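Local coordinates for regulatory protein SdiA (Escherichia coli, PDB 4LFU) that activates transcription from one of two promoters just upstream of the cell-division genes ftsQAZ and responds to autoinducers released by other bacteria, at residues V173-M178 with A235-I240. Residues are numbered along the deposited sequence; the frame is centred on the assembly and turned at random.
Sequences VMTPEM and AATGLI
Where Thr-175 faces Thr-237 the backbones come to 7.4 Å between CA atoms, and at Met-178 and Leu-239 to 7.6 Å between CA atoms; no hydrogen bond crosses, and side chains carry most of the meeting between the extended linker 173-178 and the end of helix 227-237. The two threonines pass each other in opposite directions, and CG2 of Thr-237 lies 3.9 Å from both CB and OG1 of Thr-175. Thr-237 turns this methyl to the linker because its hydroxyl sits between the backbone N and the carbonyl carbon (chi1 54°), where OG1 hydrogen-bonds back to the carbonyl of Tyr-233 in its own helix. Met-178 holds its chain extended beyond CG (chi2 -164°), which carries CE to within 4.0 Å of Thr-237 OG1. Its CB packs against Leu-239 CD2 at 3.7 Å. The sulfur is only slightly farther from that methyl, so the one leucine branch touches both CB and SD where the two side chains cross at a slant; the other, CD1, approaches the main-chain O of Met-178 at 3.4 Å. Gly-238, with phi 86°, is the first residue to leave helical backbone angles, and after it Leu-239 points toward the linker. Beyond the pair, Tyr-233 also touches Met-178, and Phe-180 and Lys-185 touch Leu-239, while Pro-49 meets Thr-175 from another loop. The arrangement illustrates how SdiA, a LuxR-type regulator, joins its domains: the chain leaving the autoinducer-binding domain runs past the last helix of the helix-turn-helix domain before entering that domain's first helix, 182-192.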
ATOM      1  N   VAL A 173       8.719  -4.337  11.612  1.00 31.10           N
ATOM      2  CA  VAL A 173       8.062  -4.227  10.308  1.00 31.36           C
ATOM      3  C   VAL A 173       7.892  -5.523   9.493  1.00 31.92           C
ATOM      4  O   VAL A 173       7.104  -5.543   8.546  1.00 31.83           O
ATOM      5  CB  VAL A 173       8.759  -3.188   9.390  1.00 31.18           C
ATOM      6  CG1 VAL A 173       8.318  -1.813   9.712  1.00 31.39           C
ATOM      7  CG2 VAL A 173      10.280  -3.301   9.473  1.00 30.81           C
ATOM      8  N   MET A 174       8.628  -6.581   9.825  1.00 32.42           N
ATOM      9  CA  MET A 174       8.605  -7.814   9.012  1.00 33.51           C
ATOM     10  C   MET A 174       7.427  -8.759   9.291  1.00 34.30           C
ATOM     11  O   MET A 174       7.102  -9.057  10.446  1.00 33.59           O
ATOM     12  CB  MET A 174       9.930  -8.610   9.090  1.00 33.39           C
ATOM     13  CG  MET A 174      11.196  -7.891   8.623  1.00 33.74           C
ATOM     14  SD  MET A 174      11.152  -6.892   7.114  1.00 39.84           S
ATOM     15  CE  MET A 174      11.034  -8.143   5.820  1.00 40.51           C
ATOM     16  N   THR A 175       6.827  -9.243   8.200  1.00 35.50           N
ATOM     17  CA  THR A 175       5.720 -10.207   8.239  1.00 36.81           C
ATOM     18  C   THR A 175       6.322 -11.622   8.139  1.00 37.32           C
ATOM     19  O   THR A 175       7.502 -11.738   7.832  1.00 37.18           O
ATOM     20  CB  THR A 175       4.676  -9.908   7.117  1.00 37.06           C
ATOM     21  OG1 THR A 175       5.347  -9.654   5.866  1.00 39.34           O
ATOM     22  CG2 THR A 175       3.869  -8.684   7.476  1.00 36.72           C
ATOM     23  N   PRO A 176       5.536 -12.692   8.445  1.00 38.07           N
ATOM     24  CA  PRO A 176       6.081 -14.055   8.368  1.00 38.26           C
ATOM     25  C   PRO A 176       6.734 -14.343   7.015  1.00 38.89           C
ATOM     26  O   PRO A 176       6.207 -13.946   5.962  1.00 38.43           O
ATOM     27  CB  PRO A 176       4.839 -14.936   8.544  1.00 38.34           C
ATOM     28  CG  PRO A 176       3.930 -14.121   9.364  1.00 37.73           C
ATOM     29  CD  PRO A 176       4.122 -12.716   8.872  1.00 37.93           C
ATOM     30  N   GLU A 177       7.886 -15.008   7.061  1.00 39.70           N
ATOM     31  CA  GLU A 177       8.646 -15.330   5.864  1.00 40.74           C
ATOM     32  C   GLU A 177       7.976 -16.478   5.124  1.00 40.34           C
ATOM     33  O   GLU A 177       7.557 -17.461   5.744  1.00 40.39           O
ATOM     34  CB  GLU A 177      10.061 -15.721   6.251  1.00 41.33           C
ATOM     35  CG  GLU A 177      11.088 -15.493   5.165  1.00 45.60           C
ATOM     36  CD  GLU A 177      12.399 -16.217   5.461  1.00 50.33           C
ATOM     37  OE1 GLU A 177      12.386 -17.143   6.319  1.00 50.93           O
ATOM     38  OE2 GLU A 177      13.429 -15.869   4.823  1.00 51.35           O
ATOM     39  N   MET A 178       7.831 -16.317   3.811  1.00 39.98           N
ATOM     40  CA  MET A 178       7.292 -17.363   2.948  1.00 40.36           C
ATOM     41  C   MET A 178       8.224 -17.497   1.761  1.00 39.66           C
ATOM     42  O   MET A 178       7.990 -16.904   0.693  1.00 38.97           O
ATOM     43  CB  MET A 178       5.854 -17.062   2.476  1.00 40.49           C
ATOM     44  CG  MET A 178       4.979 -16.344   3.501  1.00 41.14           C
ATOM     45  SD  MET A 178       3.189 -16.368   3.194  1.00 41.91           S
ATOM     46  CE  MET A 178       2.782 -15.249   4.521  1.00 43.34           C
ATOM     47  N   ALA A 235      -1.723 -13.856  -0.070  1.00 24.35           N
ATOM     48  CA  ALA A 235      -2.561 -12.819  -0.641  1.00 23.80           C
ATOM     49  C   ALA A 235      -2.465 -11.514   0.181  1.00 25.07           C
ATOM     50  O   ALA A 235      -2.303 -10.427  -0.401  1.00 25.06           O
ATOM     51  CB  ALA A 235      -3.964 -13.293  -0.724  1.00 22.73           C
ATOM     52  N   ALA A 236      -2.505 -11.624   1.523  1.00 25.32           N
ATOM     53  CA  ALA A 236      -2.515 -10.426   2.391  1.00 25.40           C
ATOM     54  C   ALA A 236      -1.223  -9.615   2.356  1.00 26.44           C
ATOM     55  O   ALA A 236      -1.257  -8.376   2.385  1.00 25.21           O
ATOM     56  CB  ALA A 236      -2.856 -10.797   3.805  1.00 24.44           C
ATOM     57  N   THR A 237      -0.088 -10.325   2.332  1.00 27.67           N
ATOM     58  CA  THR A 237       1.224  -9.701   2.391  1.00 29.25           C
ATOM     59  C   THR A 237       1.765  -9.357   1.009  1.00 30.35           C
ATOM     60  O   THR A 237       2.800  -8.705   0.892  1.00 30.98           O
ATOM     61  CB  THR A 237       2.238 -10.611   3.086  1.00 29.09           C
ATOM     62  OG1 THR A 237       2.228 -11.877   2.419  1.00 29.61           O
ATOM     63  CG2 THR A 237       1.883 -10.805   4.546  1.00 29.02           C
ATOM     64  N   GLY A 238       1.087  -9.834  -0.029  1.00 31.98           N
ATOM     65  CA  GLY A 238       1.461  -9.543  -1.400  1.00 33.58           C
ATOM     66  C   GLY A 238       2.499 -10.482  -1.970  1.00 35.22           C
ATOM     67  O   GLY A 238       3.098 -10.168  -2.986  1.00 35.27           O
ATOM     68  N   LEU A 239       2.726 -11.627  -1.324  1.00 36.67           N
ATOM     69  CA  LEU A 239       3.698 -12.613  -1.838  1.00 38.30           C
ATOM     70  C   LEU A 239       3.217 -13.195  -3.170  1.00 39.43           C
ATOM     71  O   LEU A 239       4.003 -13.348  -4.115  1.00 39.96           O
ATOM     72  CB  LEU A 239       3.948 -13.741  -0.836  1.00 38.08           C
ATOM     73  CG  LEU A 239       4.583 -15.017  -1.414  1.00 39.66           C
ATOM     74  CD1 LEU A 239       6.109 -14.960  -1.376  1.00 39.81           C
ATOM     75  CD2 LEU A 239       4.074 -16.284  -0.715  1.00 39.92           C
ATOM     76  N   ILE A 240       1.921 -13.511  -3.203  1.00 40.10           N
ATOM     77  CA  ILE A 240       1.153 -13.952  -4.365  1.00 40.42           C
ATOM     78  C   ILE A 240       1.144 -12.887  -5.485  1.00 41.20           C
ATOM     79  O   ILE A 240       1.343 -11.676  -5.266  1.00 41.36           O
ATOM     80  CB  ILE A 240      -0.318 -14.259  -3.888  1.00 40.19           C
ATOM     81  CG1 ILE A 240      -0.608 -15.763  -3.857  1.00 40.41           C
ATOM     82  CG2 ILE A 240      -1.338 -13.542  -4.733  1.00 41.76           C
ATOM     83  CD1 ILE A 240      -2.052 -16.096  -3.491  1.00 39.80           C
TER